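PDB 1IIC: PEPTIDE N-myristoyltransferase from Saccharomyces cerevisiae, which catalyses transfer of the myristoyl group from myristoyl-CoA to the N-terminal glycine of target peptides. Local coordinates for residues K222-G227 against I348-I353; L228-K233 against F279-E284; I236-E241 against D287-D292. All blocks are in the same frame, centred on the assembly; numbering follows the deposited sequence.

Contact 1: K222-G227 against I348-I353; sequences KTKTAG and IYDACI
D350, on helix 334-357, points its carboxylate at the loop 222-227 and grips two successive backbone N-H groups there. The K224 N-H is shared unequally by the two oxygens. It bonds to D350 OD2, with K224 N 2.9 Å away and above the carboxylate plane, and has a weaker bond to OD1. The T225 N-H goes to D350 OD1, and the N...O distance is 2.8 Å. This second bond uses the syn lone pair of OD1, on the side of the other oxygen. T225 also brings its hydroxyl to the same oxygen. T225 OG1 donates to D350 OD1 at a short 2.5 Å and comes from well above the plane. The hydroxyl can do this because chi1 of T225 (-47°) sets OG1 beside its own backbone N, so both donors of the residue face one acceptor. OD1 thus takes both donors of T225, besides the weak bond from K224 N. The grip on both oxygens should fix the rotation of the carboxylate and probably favours its charged form.

T223 crosses the D350 side chain at about a right angle. Its CB lies 3.5 Å from D350 CG, while T223 CG2 rests on D350 CB at 3.8 Å. I353, one turn further along the helix, packs against the backbone at K222 and T223. Its CD1 touches K222 O at 3.4 Å, and its CG2 lies beside the backbone N of T223. At the outer border, K224 lays CE at the edge of the Y349 ring, 4.1 Å from CE2.

Helix 334-357 connects the parallel strands 311-322 and 362-366. The contact therefore pins the approach to strand 228-230 onto the helix of a beta-alpha-beta crossover, consistent with the GNAT-like fold of this family.

Contact 2: L228-K233 against F279-E284; sequences LRKLKK and FSYVVE
The R229 guanidinium presents its edge to E284, whose carboxylate is turned 68° from it. R229 NE donates to E284 OE1 at 3.3 Å in a salt bridge, nearly in the guanidinium plane but well above the carboxylate plane. NH2 adds a weak bond to the same oxygen. A water also lies at the guanidinium edge; it donates to E284 OE1 and weakly accepts from NE. The firmer partner of this arginine is D235, which forms a salt bridge with NH2. The Y281 ring is approached obliquely by R229 O and K230 CG, and its hydroxyl lies at the edge of the F279 ring.

The backbones pair as antiparallel strands. R229 and V282 form a hydrogen-bonded pair: R229 N reaches V282 O at 2.7 Å, and V282 N returns a bond to R229 O at 2.8 Å. L228 with V283 and K230 with Y281 are the non-hydrogen-bonded pairs on either side. Past the strand end, L231 N still bonds S280 O at 2.9 Å.

With CG anti to the backbone N (chi1 -163°), the L228 branch leans over strand 278-284. Its CD2 reaches Y281 CB, 3.6 Å away, and V283 CG2. On the other face, L231 CD1 meets V282 CG2 at 3.9 Å, and CD2 packs on S280 CB.

Strand 278-284 lies between strands 228-230 and 290-303 in the mixed sheet. Helix 334-357 packs on the face carrying L228 and V283, and V239 of helix 236-247 packs against L231 and V282 on the opposite face.

Contact 3: I236-E241 against D287-D292; sequences IDQVFE and DGKITD
The turn of a beta hairpin, between strands 278-284 and 290-303, is bound by the side-chain amide of Q238 from helix 236-247. Both ends of the amide are used. Q238 NE2 donates to G288 O at 3.1 Å, almost straight at 173° and close to the amide's own plane. Q238 OE1 accepts from the backbone N of I290 at 2.9 Å, with the donor above the carbonyl plane. The two bonds straddle K289, whose CA lies 3.6 Å from Q238 OE1. A parallel strand neighbour would use the same backbone groups, the C=O before a residue and the N-H after it. Held at both ends, the amide has its flip state fixed. The Q238 chain is extended beyond CG, which lets it span from the helix to the turn.

The turn has its own bracing. D287 OD2 accepts from K289 N at 3.0 Å, an Asx turn. K289 bends back on itself at chi2 and chi3, which brings NZ to D287 O, also at 3.0 Å. The K289 and Q238 side chains cross at about a right angle, with K289 CE 3.7 Å from Q238 OE1. At the G288 phi of 83° a side chain would run into the preceding carbonyl O, which suits glycine.

Beside the polar pair lies an apolar one. I290 directs CD1 at V239 CG2, 3.6 Å away, and the same CD1 also touches Q238 CB. The I290 CG2 branch meets V239 CG2 as well. I290 and V239 both pack against V282 of strand 278-284, so the helix rests on the hairpin strands. A helix following the first strand and packed against the succeeding antiparallel hairpin is typical of the GNAT fold.

The three contacts lie on the same side of the chain's centre, in the C-terminal half. Contact 1 leads directly into contact 2, with centres about 12 Å apart: G227 O and E284 N are 2.9 Å apart, a probable hydrogen bond extending the strand pairing. Contacts 2 and 3, with centres about 10 Å apart, share the hairpin, where V283 N and O face D292 O and T291 N, each at 3.1 Å. Contacts 1 and 3 do not touch. Their helices, 334-357 and 236-247, pack on opposite faces of the strands in contact 2. In this family myristoyl-CoA is bound mainly by the N-terminal half, so these contacts are probably structural.

Contact 1: K222-G227 against I348-I353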
loop_
_atom_site.group_PDB
_atom_site.type_symbol
_atom_site.label_atom_id
_atom_site.label_comp_id
_atom_site.label_asym_id
_atom_site.label_seq_id
_atom_site.Cartn_x
_atom_site.Cartn_y
_atom_site.Cartn_z
ATOM N N LYS A 222 6.871 23.748 -11.913
ATOM C CA LYS A 222 7.885 23.649 -10.859
ATOM C C LYS A 222 7.299 23.630 -9.439
ATOM O O LYS A 222 6.222 24.165 -9.193
ATOM C CB LYS A 222 8.872 24.817 -10.997
ATOM C CG LYS A 222 9.646 24.825 -12.314
ATOM C CD LYS A 222 10.608 23.642 -12.386
ATOM C CE LYS A 222 11.299 23.550 -13.741
ATOM N NZ LYS A 222 12.407 22.547 -13.707
ATOM N N THR A 223 8.014 23.014 -8.506
ATOM C CA THR A 223 7.535 22.947 -7.126
ATOM C C THR A 223 7.621 24.316 -6.466
ATOM O O THR A 223 8.282 25.208 -6.988
ATOM C CB THR A 223 8.338 21.931 -6.305
ATOM O OG1 THR A 223 9.739 22.236 -6.393
ATOM C CG2 THR A 223 8.066 20.529 -6.823
ATOM N N LYS A 224 6.963 24.482 -5.318
ATOM C CA LYS A 224 6.956 25.780 -4.645
ATOM C C LYS A 224 7.556 25.831 -3.246
ATOM O O LYS A 224 7.891 26.901 -2.757
ATOM C CB LYS A 224 5.522 26.325 -4.599
ATOM C CG LYS A 224 4.826 26.292 -5.950
ATOM C CD LYS A 224 3.618 27.212 -6.000
ATOM C CE LYS A 224 2.973 27.171 -7.386
ATOM N NZ LYS A 224 3.960 27.395 -8.489
ATOM N N THR A 225 7.692 24.687 -2.593
ATOM C CA THR A 225 8.240 24.670 -1.244
ATOM C C THR A 225 9.752 24.875 -1.234
ATOM O O THR A 225 10.503 24.110 -1.845
ATOM C CB THR A 225 7.900 23.350 -0.537
ATOM O OG1 THR A 225 6.510 23.054 -0.737
ATOM C CG2 THR A 225 8.176 23.459 0.958
ATOM N N ALA A 226 10.188 25.914 -0.537
ATOM C CA ALA A 226 11.603 26.244 -0.436
ATOM C C ALA A 226 12.333 25.188 0.377
ATOM O O ALA A 226 11.828 24.736 1.400
ATOM C CB ALA A 226 11.765 27.614 0.217
ATOM N N GLY A 227 13.515 24.790 -0.088
ATOM C CA GLY A 227 14.307 23.790 0.614
ATOM C C GLY A 227 13.991 22.360 0.210
ATOM O O GLY A 227 14.665 21.417 0.629
ATOM N N ILE A 348 2.011 18.299 -0.539
ATOM C CA ILE A 348 1.371 17.366 -1.450
ATOM C C ILE A 348 1.056 17.988 -2.811
ATOM O O ILE A 348 0.912 17.276 -3.803
ATOM C CB ILE A 348 0.117 16.745 -0.790
ATOM C CG1 ILE A 348 0.538 16.066 0.522
ATOM C CG2 ILE A 348 -0.523 15.694 -1.716
ATOM C CD1 ILE A 348 1.678 15.050 0.369
ATOM N N TYR A 349 0.967 19.313 -2.864
ATOM C CA TYR A 349 0.718 19.999 -4.132
ATOM C C TYR A 349 2.004 19.860 -4.961
ATOM O O TYR A 349 1.966 19.667 -6.171
ATOM C CB TYR A 349 0.412 21.475 -3.889
ATOM C CG TYR A 349 0.026 22.244 -5.135
ATOM C CD1 TYR A 349 -1.157 21.961 -5.809
ATOM C CD2 TYR A 349 0.813 23.298 -5.600
ATOM C CE1 TYR A 349 -1.562 22.719 -6.920
ATOM C CE2 TYR A 349 0.420 24.067 -6.713
ATOM C CZ TYR A 349 -0.770 23.769 -7.361
ATOM O OH TYR A 349 -1.186 24.525 -8.435
ATOM N N ASP A 350 3.143 19.965 -4.290
ATOM C CA ASP A 350 4.436 19.800 -4.943
ATOM C C ASP A 350 4.610 18.323 -5.316
ATOM O O ASP A 350 5.242 17.994 -6.315
ATOM C CB ASP A 350 5.562 20.238 -4.005
ATOM C CG ASP A 350 5.713 21.753 -3.947
ATOM O OD1 ASP A 350 6.531 22.249 -3.143
ATOM O OD2 ASP A 350 5.008 22.451 -4.714
ATOM N N ALA A 351 4.046 17.435 -4.503
ATOM C CA ALA A 351 4.139 16.009 -4.775
ATOM C C ALA A 351 3.434 15.724 -6.098
ATOM O O ALA A 351 3.922 14.945 -6.895
ATOM C CB ALA A 351 3.501 15.213 -3.653
ATOM N N CYS A 352 2.289 16.365 -6.331
ATOM C CA CYS A 352 1.557 16.165 -7.578
ATOM C C CYS A 352 2.363 16.712 -8.746
ATOM O O CYS A 352 2.328 16.167 -9.861
ATOM C CB CYS A 352 0.194 16.866 -7.535
ATOM S SG CYS A 352 -0.984 16.163 -6.379
ATOM N N ILE A 353 3.075 17.806 -8.488
ATOM C CA ILE A 353 3.907 18.432 -9.506
ATOM C C ILE A 353 5.068 17.506 -9.835
ATOM O O ILE A 353 5.411 17.314 -11.006
ATOM C CB ILE A 353 4.442 19.796 -9.019
ATOM C CG1 ILE A 353 3.301 20.814 -9.013
ATOM C CG2 ILE A 353 5.579 20.278 -9.916
ATOM C CD1 ILE A 353 3.624 22.101 -8.259
#

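Contact 2: L228-K233 against F279-E284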
loop_
_atom_site.group_PDB
_atom_site.type_symbol
_atom_site.label_atom_id
_atom_site.label_comp_id
_atom_site.label_asym_id
_atom_site.label_seq_id
_atom_site.Cartn_x
_atom_site.Cartn_y
_atom_site.Cartn_z
ATOM N N LEU A 228 12.963 22.200 -0.613
ATOM C CA LEU A 228 12.519 20.882 -1.075
ATOM C C LEU A 228 13.528 20.255 -2.052
ATOM O O LEU A 228 13.909 20.871 -3.048
ATOM C CB LEU A 228 11.143 21.041 -1.746
ATOM C CG LEU A 228 10.146 19.906 -2.041
ATOM C CD1 LEU A 228 10.011 19.748 -3.535
ATOM C CD2 LEU A 228 10.546 18.613 -1.376
ATOM N N ARG A 229 13.974 19.041 -1.759
ATOM C CA ARG A 229 14.917 18.360 -2.644
ATOM C C ARG A 229 14.753 16.849 -2.458
ATOM O O ARG A 229 13.942 16.413 -1.645
ATOM C CB ARG A 229 16.357 18.782 -2.322
ATOM C CG ARG A 229 16.839 18.346 -0.950
ATOM C CD ARG A 229 18.283 18.750 -0.730
ATOM N NE ARG A 229 18.710 18.573 0.660
ATOM C CZ ARG A 229 18.857 17.398 1.259
ATOM N NH1 ARG A 229 18.616 16.268 0.602
ATOM N NH2 ARG A 229 19.239 17.355 2.524
ATOM N N LYS A 230 15.516 16.059 -3.208
ATOM C CA LYS A 230 15.444 14.604 -3.102
ATOM C C LYS A 230 16.072 14.115 -1.813
ATOM O O LYS A 230 16.990 14.736 -1.292
ATOM C CB LYS A 230 16.174 13.940 -4.265
ATOM C CG LYS A 230 15.571 14.207 -5.628
ATOM C CD LYS A 230 16.328 13.443 -6.683
ATOM C CE LYS A 230 15.770 13.716 -8.065
ATOM N NZ LYS A 230 16.497 12.916 -9.085
ATOM N N LEU A 231 15.571 12.994 -1.302
ATOM C CA LEU A 231 16.111 12.398 -0.081
ATOM C C LEU A 231 17.472 11.778 -0.395
ATOM O O LEU A 231 17.661 11.217 -1.471
ATOM C CB LEU A 231 15.167 11.304 0.435
ATOM C CG LEU A 231 15.729 10.354 1.489
ATOM C CD1 LEU A 231 16.000 11.112 2.776
ATOM C CD2 LEU A 231 14.750 9.232 1.731
ATOM N N LYS A 232 18.414 11.880 0.542
ATOM C CA LYS A 232 19.749 11.318 0.362
ATOM C C LYS A 232 20.109 10.563 1.621
ATOM O O LYS A 232 19.551 10.832 2.678
ATOM C CB LYS A 232 20.772 12.432 0.123
ATOM C CG LYS A 232 20.390 13.386 -0.995
ATOM C CD LYS A 232 21.280 14.624 -1.002
ATOM C CE LYS A 232 20.752 15.674 -1.975
ATOM N NZ LYS A 232 21.640 16.874 -2.016
ATOM N N LYS A 233 21.044 9.622 1.504
ATOM C CA LYS A 233 21.473 8.819 2.648
ATOM C C LYS A 233 21.925 9.704 3.806
ATOM O O LYS A 233 21.688 9.390 4.968
ATOM C CB LYS A 233 22.611 7.883 2.236
ATOM N N PHE A 279 10.026 7.386 -4.957
ATOM C CA PHE A 279 10.381 8.795 -5.117
ATOM C C PHE A 279 10.230 9.502 -3.763
ATOM O O PHE A 279 9.119 9.838 -3.358
ATOM C CB PHE A 279 9.449 9.475 -6.130
ATOM C CG PHE A 279 9.554 8.940 -7.540
ATOM C CD1 PHE A 279 9.105 7.660 -7.859
ATOM C CD2 PHE A 279 10.078 9.733 -8.560
ATOM C CE1 PHE A 279 9.176 7.173 -9.181
ATOM C CE2 PHE A 279 10.155 9.257 -9.880
ATOM C CZ PHE A 279 9.700 7.973 -10.188
ATOM N N SER A 280 11.338 9.737 -3.067
ATOM C CA SER A 280 11.278 10.389 -1.760
ATOM C C SER A 280 11.919 11.779 -1.751
ATOM O O SER A 280 13.001 11.984 -2.314
ATOM C CB SER A 280 11.947 9.510 -0.711
ATOM O OG SER A 280 11.261 8.274 -0.582
ATOM N N TYR A 281 11.239 12.720 -1.097
ATOM C CA TYR A 281 11.695 14.104 -1.006
ATOM C C TYR A 281 11.737 14.611 0.419
ATOM O O TYR A 281 11.042 14.118 1.299
ATOM C CB TYR A 281 10.794 15.004 -1.853
ATOM C CG TYR A 281 10.712 14.502 -3.262
ATOM C CD1 TYR A 281 9.875 13.438 -3.583
ATOM C CD2 TYR A 281 11.572 14.992 -4.248
ATOM C CE1 TYR A 281 9.897 12.861 -4.843
ATOM C CE2 TYR A 281 11.603 14.417 -5.520
ATOM C CZ TYR A 281 10.760 13.345 -5.803
ATOM O OH TYR A 281 10.795 12.734 -7.032
ATOM N N VAL A 282 12.562 15.625 0.623
ATOM C CA VAL A 282 12.750 16.217 1.929
ATOM C C VAL A 282 12.810 17.733 1.776
ATOM O O VAL A 282 13.048 18.245 0.685
ATOM C CB VAL A 282 14.080 15.703 2.544
ATOM C CG1 VAL A 282 14.604 16.677 3.564
ATOM C CG2 VAL A 282 13.870 14.335 3.177
ATOM N N VAL A 283 12.550 18.445 2.864
ATOM C CA VAL A 283 12.647 19.896 2.859
ATOM C C VAL A 283 13.693 20.219 3.919
ATOM O O VAL A 283 13.552 19.828 5.078
ATOM C CB VAL A 283 11.316 20.590 3.227
ATOM C CG1 VAL A 283 11.540 22.094 3.346
ATOM C CG2 VAL A 283 10.256 20.315 2.160
ATOM N N GLU A 284 14.751 20.911 3.506
ATOM C CA GLU A 284 15.834 21.287 4.412
ATOM C C GLU A 284 15.929 22.809 4.598
ATOM O O GLU A 284 15.991 23.560 3.628
ATOM C CB GLU A 284 17.162 20.745 3.872
ATOM C CG GLU A 284 18.371 21.200 4.654
ATOM C CD GLU A 284 19.659 20.590 4.152
ATOM O OE1 GLU A 284 19.906 20.638 2.925
ATOM O OE2 GLU A 284 20.428 20.074 4.992
HETATM O O HOH W 1 18.958 21.802 0.644
#

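Contact 3: I236-E241 against D287-D292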
loop_
_atom_site.group_PDB
_atom_site.type_symbol
_atom_site.label_atom_id
_atom_site.label_comp_id
_atom_site.label_asym_id
_atom_site.label_seq_id
_atom_site.Cartn_x
_atom_site.Cartn_y
_atom_site.Cartn_z
ATOM N N ILE A 236 19.098 10.412 6.191
ATOM C CA ILE A 236 18.458 9.342 6.958
ATOM C C ILE A 236 18.249 9.511 8.466
ATOM O O ILE A 236 17.115 9.352 8.947
ATOM C CB ILE A 236 19.149 7.992 6.705
ATOM C CG1 ILE A 236 19.059 7.635 5.217
ATOM C CG2 ILE A 236 18.472 6.906 7.530
ATOM C CD1 ILE A 236 17.611 7.521 4.668
ATOM N N ASP A 237 19.301 9.822 9.224
ATOM C CA ASP A 237 19.113 9.969 10.663
ATOM C C ASP A 237 18.022 10.989 11.009
ATOM O O ASP A 237 17.125 10.685 11.783
ATOM C CB ASP A 237 20.426 10.339 11.372
ATOM C CG ASP A 237 21.408 9.171 11.435
ATOM O OD1 ASP A 237 20.968 8.007 11.570
ATOM O OD2 ASP A 237 22.627 9.420 11.360
ATOM N N GLN A 238 18.089 12.190 10.437
ATOM C CA GLN A 238 17.073 13.209 10.714
ATOM C C GLN A 238 15.680 12.839 10.221
ATOM O O GLN A 238 14.706 12.936 10.965
ATOM C CB GLN A 238 17.434 14.547 10.065
ATOM C CG GLN A 238 18.352 15.432 10.871
ATOM C CD GLN A 238 18.323 16.858 10.378
ATOM O OE1 GLN A 238 17.364 17.600 10.628
ATOM N NE2 GLN A 238 19.361 17.248 9.652
ATOM N N VAL A 239 15.582 12.436 8.959
ATOM C CA VAL A 239 14.284 12.095 8.384
ATOM C C VAL A 239 13.617 10.977 9.151
ATOM O O VAL A 239 12.416 11.020 9.400
ATOM C CB VAL A 239 14.416 11.686 6.895
ATOM C CG1 VAL A 239 13.051 11.326 6.322
ATOM C CG2 VAL A 239 15.029 12.832 6.106
ATOM N N PHE A 240 14.408 9.987 9.542
ATOM C CA PHE A 240 13.899 8.840 10.273
ATOM C C PHE A 240 13.256 9.224 11.592
ATOM O O PHE A 240 12.195 8.710 11.941
ATOM C CB PHE A 240 15.031 7.848 10.532
ATOM C CG PHE A 240 14.599 6.608 11.267
ATOM C CD1 PHE A 240 13.826 5.638 10.633
ATOM C CD2 PHE A 240 14.981 6.401 12.590
ATOM C CE1 PHE A 240 13.444 4.477 11.302
ATOM C CE2 PHE A 240 14.603 5.244 13.269
ATOM C CZ PHE A 240 13.830 4.278 12.618
ATOM N N GLU A 241 13.903 10.123 12.330
ATOM C CA GLU A 241 13.384 10.552 13.619
ATOM C C GLU A 241 12.156 11.435 13.403
ATOM O O GLU A 241 11.183 11.360 14.149
ATOM C CB GLU A 241 14.467 11.314 14.391
ATOM C CG GLU A 241 14.427 11.074 15.890
ATOM C CD GLU A 241 14.869 9.669 16.281
ATOM O OE1 GLU A 241 14.377 9.153 17.307
ATOM O OE2 GLU A 241 15.721 9.082 15.578
ATOM N N ASP A 287 19.457 26.097 8.206
ATOM C CA ASP A 287 20.281 25.618 9.319
ATOM C C ASP A 287 20.533 24.106 9.260
ATOM O O ASP A 287 20.984 23.501 10.236
ATOM C CB ASP A 287 19.621 25.972 10.657
ATOM C CG ASP A 287 18.216 25.415 10.779
ATOM O OD1 ASP A 287 17.521 25.727 11.773
ATOM O OD2 ASP A 287 17.805 24.659 9.875
ATOM N N GLY A 288 20.238 23.507 8.110
ATOM C CA GLY A 288 20.446 22.082 7.934
ATOM C C GLY A 288 19.327 21.206 8.470
ATOM O O GLY A 288 19.345 19.992 8.292
ATOM N N LYS A 289 18.345 21.814 9.123
ATOM C CA LYS A 289 17.238 21.048 9.678
ATOM C C LYS A 289 16.254 20.537 8.638
ATOM O O LYS A 289 15.861 21.263 7.727
ATOM C CB LYS A 289 16.496 21.871 10.734
ATOM C CG LYS A 289 16.935 21.584 12.181
ATOM C CD LYS A 289 18.454 21.738 12.393
ATOM C CE LYS A 289 19.256 20.557 11.815
ATOM N NZ LYS A 289 20.704 20.873 11.656
ATOM N N ILE A 290 15.873 19.271 8.780
ATOM C CA ILE A 290 14.910 18.658 7.876
ATOM C C ILE A 290 13.564 18.713 8.583
ATOM O O ILE A 290 13.365 18.088 9.627
ATOM C CB ILE A 290 15.294 17.206 7.558
ATOM C CG1 ILE A 290 16.571 17.200 6.716
ATOM C CG2 ILE A 290 14.158 16.505 6.820
ATOM C CD1 ILE A 290 17.054 15.831 6.358
ATOM N N THR A 291 12.648 19.479 8.006
ATOM C CA THR A 291 11.328 19.673 8.581
ATOM C C THR A 291 10.170 18.988 7.848
ATOM O O THR A 291 9.065 18.940 8.374
ATOM C CB THR A 291 11.016 21.175 8.659
ATOM O OG1 THR A 291 11.119 21.746 7.348
ATOM C CG2 THR A 291 12.003 21.880 9.594
ATOM N N ASP A 292 10.415 18.471 6.646
ATOM C CA ASP A 292 9.363 17.816 5.872
ATOM C C ASP A 292 9.876 16.610 5.097
ATOM O O ASP A 292 11.054 16.513 4.767
ATOM C CB ASP A 292 8.716 18.801 4.883
ATOM C CG ASP A 292 8.146 20.025 5.568
ATOM O OD1 ASP A 292 8.883 21.025 5.711
ATOM O OD2 ASP A 292 6.970 19.981 5.980
#